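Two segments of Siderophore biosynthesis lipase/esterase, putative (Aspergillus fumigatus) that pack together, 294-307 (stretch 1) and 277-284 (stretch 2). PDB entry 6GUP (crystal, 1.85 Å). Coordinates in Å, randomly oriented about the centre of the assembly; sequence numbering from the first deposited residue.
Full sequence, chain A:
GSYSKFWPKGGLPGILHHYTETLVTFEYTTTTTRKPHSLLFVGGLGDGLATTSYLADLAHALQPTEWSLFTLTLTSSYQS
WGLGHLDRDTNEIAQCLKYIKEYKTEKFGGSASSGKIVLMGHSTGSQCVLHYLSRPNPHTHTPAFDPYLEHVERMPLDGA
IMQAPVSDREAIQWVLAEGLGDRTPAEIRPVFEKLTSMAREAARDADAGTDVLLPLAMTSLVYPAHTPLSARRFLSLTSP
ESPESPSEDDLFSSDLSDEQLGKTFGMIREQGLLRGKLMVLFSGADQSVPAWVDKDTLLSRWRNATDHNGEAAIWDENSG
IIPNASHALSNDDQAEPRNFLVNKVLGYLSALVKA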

# COMPACT_ATOMS: atom_id res chain seq x y z
N ASP A 294 19.62 -22.96 -17.49
CA ASP A 294 18.73 -23.90 -18.18
C ASP A 294 17.41 -23.95 -17.41
O ASP A 294 17.35 -24.51 -16.32
CB ASP A 294 19.39 -25.28 -18.27
CG ASP A 294 18.71 -26.21 -19.28
OD1 ASP A 294 17.49 -26.06 -19.54
OD2 ASP A 294 19.40 -27.10 -19.81
N LYS A 295 16.36 -23.36 -17.99
CA LYS A 295 15.05 -23.28 -17.35
C LYS A 295 14.36 -24.65 -17.22
O LYS A 295 13.61 -24.88 -16.27
CB LYS A 295 14.12 -22.33 -18.11
CG LYS A 295 14.60 -20.89 -18.15
CD LYS A 295 13.65 -20.03 -18.98
CE LYS A 295 14.25 -18.69 -19.32
NZ LYS A 295 13.38 -17.93 -20.26
N ASP A 296 14.61 -25.53 -18.18
CA ASP A 296 14.03 -26.88 -18.19
C ASP A 296 14.63 -27.76 -17.09
O ASP A 296 13.90 -28.48 -16.40
CB ASP A 296 14.24 -27.55 -19.55
CG ASP A 296 13.48 -26.85 -20.66
OD1 ASP A 296 12.23 -26.89 -20.64
OD2 ASP A 296 14.12 -26.27 -21.56
N THR A 297 15.95 -27.69 -16.94
CA THR A 297 16.65 -28.34 -15.83
C THR A 297 16.14 -27.82 -14.49
O THR A 297 15.90 -28.60 -13.57
CB THR A 297 18.18 -28.14 -15.91
OG1 THR A 297 18.66 -28.60 -17.18
CG2 THR A 297 18.92 -28.89 -14.79
N LEU A 298 15.95 -26.50 -14.39
CA LEU A 298 15.49 -25.87 -13.15
C LEU A 298 14.10 -26.37 -12.72
O LEU A 298 13.90 -26.67 -11.54
CB LEU A 298 15.48 -24.34 -13.30
CG LEU A 298 15.17 -23.49 -12.06
CD1 LEU A 298 16.11 -23.84 -10.91
CD2 LEU A 298 15.27 -22.01 -12.40
N LEU A 299 13.16 -26.46 -13.67
CA LEU A 299 11.81 -26.98 -13.38
C LEU A 299 11.80 -28.45 -12.97
O LEU A 299 11.06 -28.83 -12.06
CB LEU A 299 10.86 -26.77 -14.57
CG LEU A 299 10.29 -25.38 -14.84
CD1 LEU A 299 9.33 -25.42 -16.02
CD2 LEU A 299 9.59 -24.79 -13.62
N SER A 300 12.61 -29.27 -13.64
CA SER A 300 12.70 -30.70 -13.32
C SER A 300 13.31 -30.94 -11.93
O SER A 300 12.88 -31.85 -11.22
CB SER A 300 13.50 -31.46 -14.38
OG SER A 300 14.80 -30.92 -14.53
N ARG A 301 14.29 -30.13 -11.56
CA ARG A 301 14.89 -30.18 -10.22
C ARG A 301 13.91 -29.74 -9.13
O ARG A 301 13.89 -30.32 -8.04
CB ARG A 301 16.18 -29.36 -10.16
CG ARG A 301 17.30 -29.97 -10.99
CD ARG A 301 18.59 -29.17 -10.87
NE ARG A 301 19.17 -29.33 -9.54
CZ ARG A 301 19.51 -28.36 -8.69
NH1 ARG A 301 19.38 -27.06 -9.00
NH2 ARG A 301 20.03 -28.69 -7.51
N TRP A 302 13.09 -28.73 -9.42
CA TRP A 302 12.01 -28.33 -8.51
C TRP A 302 10.92 -29.41 -8.43
O TRP A 302 10.43 -29.70 -7.34
CB TRP A 302 11.37 -27.00 -8.93
CG TRP A 302 12.27 -25.79 -8.80
CD1 TRP A 302 13.51 -25.74 -8.23
CD2 TRP A 302 11.96 -24.46 -9.23
NE1 TRP A 302 14.01 -24.46 -8.29
CE2 TRP A 302 13.08 -23.65 -8.90
CE3 TRP A 302 10.86 -23.88 -9.87
CZ2 TRP A 302 13.12 -22.29 -9.19
CZ3 TRP A 302 10.91 -22.51 -10.16
CH2 TRP A 302 12.03 -21.74 -9.82
N ARG A 303 10.57 -30.00 -9.57
CA ARG A 303 9.62 -31.11 -9.61
C ARG A 303 10.09 -32.28 -8.75
O ARG A 303 9.34 -32.78 -7.91
CB ARG A 303 9.37 -31.59 -11.05
CG ARG A 303 8.54 -32.86 -11.14
CD ARG A 303 8.05 -33.18 -12.54
NE ARG A 303 7.19 -34.36 -12.53
CZ ARG A 303 6.45 -34.80 -13.55
NH1 ARG A 303 6.44 -34.17 -14.72
NH2 ARG A 303 5.71 -35.90 -13.39
N ASN A 304 11.33 -32.71 -8.98
CA ASN A 304 11.92 -33.85 -8.26
C ASN A 304 12.09 -33.58 -6.76
O ASN A 304 11.94 -34.50 -5.95
CB ASN A 304 13.25 -34.27 -8.89
CG ASN A 304 13.08 -34.92 -10.26
OD1 ASN A 304 12.17 -35.73 -10.47
ND2 ASN A 304 13.96 -34.58 -11.19
N ALA A 305 12.41 -32.34 -6.40
CA ALA A 305 12.44 -31.92 -4.99
C ALA A 305 11.04 -31.93 -4.38
O ALA A 305 10.84 -32.46 -3.29
CB ALA A 305 13.06 -30.54 -4.86
N THR A 306 10.07 -31.36 -5.10
CA THR A 306 8.66 -31.31 -4.67
C THR A 306 8.04 -32.71 -4.53
O THR A 306 7.36 -32.99 -3.54
CB THR A 306 7.80 -30.48 -5.65
OG1 THR A 306 8.38 -29.19 -5.83
CG2 THR A 306 6.37 -30.31 -5.14
N ASP A 307 8.27 -33.56 -5.53
CA ASP A 307 7.71 -34.92 -5.56
C ASP A 307 8.56 -35.99 -4.86
O ASP A 307 8.15 -37.15 -4.81
CB ASP A 307 7.45 -35.35 -7.02
CG ASP A 307 6.28 -34.62 -7.66
OD1 ASP A 307 5.53 -33.91 -6.96
OD2 ASP A 307 6.10 -34.77 -8.88
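Stretch 2 (277-284) KLMVLFSG

Stretch 2 is a short β-strand, laid along the helix of stretch 1 and running nearly antiparallel to it: the N-to-C directions differ by 168°, and the two axes come within 10.7 Å. The strand therefore follows the helix lengthwise, and the register descends in order, with Phe 282 beside Lys 295, Val 280 beside Leu 299 and Leu 278 beside Thr 306, at CA-CA distances of 8.0, 8.0 and 8.7 Å. Strand alternation sets the pattern. Leu 278, Val 280 and Phe 282 point their CA-to-CB bonds toward the helix, while Leu 281 and Ser 283 point away.

Phe 282 gives the contact its centre, with 115 Å² of its surface covered. Its chi1 is m (-88°), and the ring settles among four helix residues. Leu 299 lies over one face, its CD2 3.8 Å from the ring centroid in a CH-pi contact, while its CG comes within 3.5 Å of Phe 282 CE2. At the ring edge sits the backbone of Lys 295, whose O is 3.6 Å from Phe 282 CE2. Leu 298 CD2 approaches Phe 282 CZ at 3.6 Å, and Trp 302 CZ3 reaches the same CZ at 3.4 Å; the two aromatic rings meet obliquely, with planes at 62° and centroids 5.2 Å apart. The helix periodicity brings these residues, spaced by three or four positions, onto one side.

Lys 295, with 72 Å² covered, does two jobs near the start of the helix. Its CB packs 4.1 Å from Phe 282 CD2, and its extended chain (m, t, t, t) carries the amine away from the ring to the end of stretch 2. There Lys 295 NZ donates hydrogen bonds to Ser 283 O at 3.0 Å and to Gly 284 O at 2.8 Å. Since both acceptors are backbone carbonyls, Ser 283 can be held even though its CA-to-CB bond points away, and Gly 284 needs no side chain to take part.

Leu 299, with 52 Å² covered, links successive inward positions of the strand. Its CA-to-CB bond points sideways, but the end of the side chain comes nearer, so that besides the contact with Phe 282, Leu 299 CD2 lies 3.6 Å from Val 280 CG1. Val 280 CG1 also lies at the edge of the Trp 302 ring, 4.0 Å from Trp 302 CZ3. Farther along, packing loosens: Leu 278 CD2 is 4.2 Å from Thr 306 OG1, whose hydroxyl already donates to Trp 302 O within the helix.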

# COMPACT_ATOMS: atom_id res chain seq x y z
N LYS A 277 -2.32 -29.36 -6.24
CA LYS A 277 -1.15 -29.33 -7.12
C LYS A 277 -0.40 -28.00 -7.04
O LYS A 277 -1.01 -26.95 -6.82
CB LYS A 277 -1.56 -29.60 -8.57
CG LYS A 277 -2.47 -30.81 -8.77
CD LYS A 277 -1.75 -32.13 -8.54
CE LYS A 277 -1.18 -32.69 -9.83
NZ LYS A 277 -0.07 -33.65 -9.58
N LEU A 278 0.92 -28.06 -7.23
CA LEU A 278 1.75 -26.87 -7.40
C LEU A 278 2.05 -26.69 -8.89
O LEU A 278 2.75 -27.52 -9.48
CB LEU A 278 3.07 -26.99 -6.62
CG LEU A 278 4.10 -25.86 -6.82
CD1 LEU A 278 3.55 -24.52 -6.36
CD2 LEU A 278 5.39 -26.19 -6.11
N MET A 279 1.52 -25.62 -9.49
CA MET A 279 1.83 -25.28 -10.88
C MET A 279 2.78 -24.09 -10.96
O MET A 279 2.47 -23.01 -10.47
CB MET A 279 0.55 -24.98 -11.68
CG MET A 279 0.80 -24.86 -13.18
SD MET A 279 -0.70 -24.85 -14.18
CE MET A 279 -1.40 -23.28 -13.70
N VAL A 280 3.93 -24.30 -11.59
CA VAL A 280 4.89 -23.24 -11.87
C VAL A 280 4.79 -22.84 -13.35
O VAL A 280 4.87 -23.70 -14.23
CB VAL A 280 6.33 -23.68 -11.53
CG1 VAL A 280 7.34 -22.58 -11.86
CG2 VAL A 280 6.43 -24.05 -10.06
N LEU A 281 4.63 -21.55 -13.60
CA LEU A 281 4.55 -21.01 -14.96
C LEU A 281 5.74 -20.09 -15.22
O LEU A 281 5.71 -18.91 -14.87
CB LEU A 281 3.24 -20.24 -15.16
CG LEU A 281 1.93 -21.02 -14.98
CD1 LEU A 281 0.74 -20.08 -15.10
CD2 LEU A 281 1.81 -22.15 -15.99
N PHE A 282 6.78 -20.64 -15.83
CA PHE A 282 7.93 -19.85 -16.27
C PHE A 282 7.60 -19.04 -17.52
O PHE A 282 6.73 -19.42 -18.30
CB PHE A 282 9.16 -20.72 -16.58
CG PHE A 282 10.06 -21.01 -15.40
CD1 PHE A 282 10.02 -20.28 -14.21
CD2 PHE A 282 11.01 -22.02 -15.53
CE1 PHE A 282 10.88 -20.59 -13.17
CE2 PHE A 282 11.88 -22.32 -14.48
CZ PHE A 282 11.81 -21.60 -13.30
N SER A 283 8.33 -17.95 -17.70
CA SER A 283 8.23 -17.12 -18.89
C SER A 283 9.39 -17.49 -19.82
O SER A 283 10.55 -17.43 -19.42
CB SER A 283 8.26 -15.65 -18.50
OG SER A 283 7.04 -15.27 -17.88
N GLY A 284 9.06 -17.89 -21.05
CA GLY A 284 10.06 -18.37 -22.02
C GLY A 284 11.06 -17.34 -22.49
O GLY A 284 12.22 -17.67 -22.76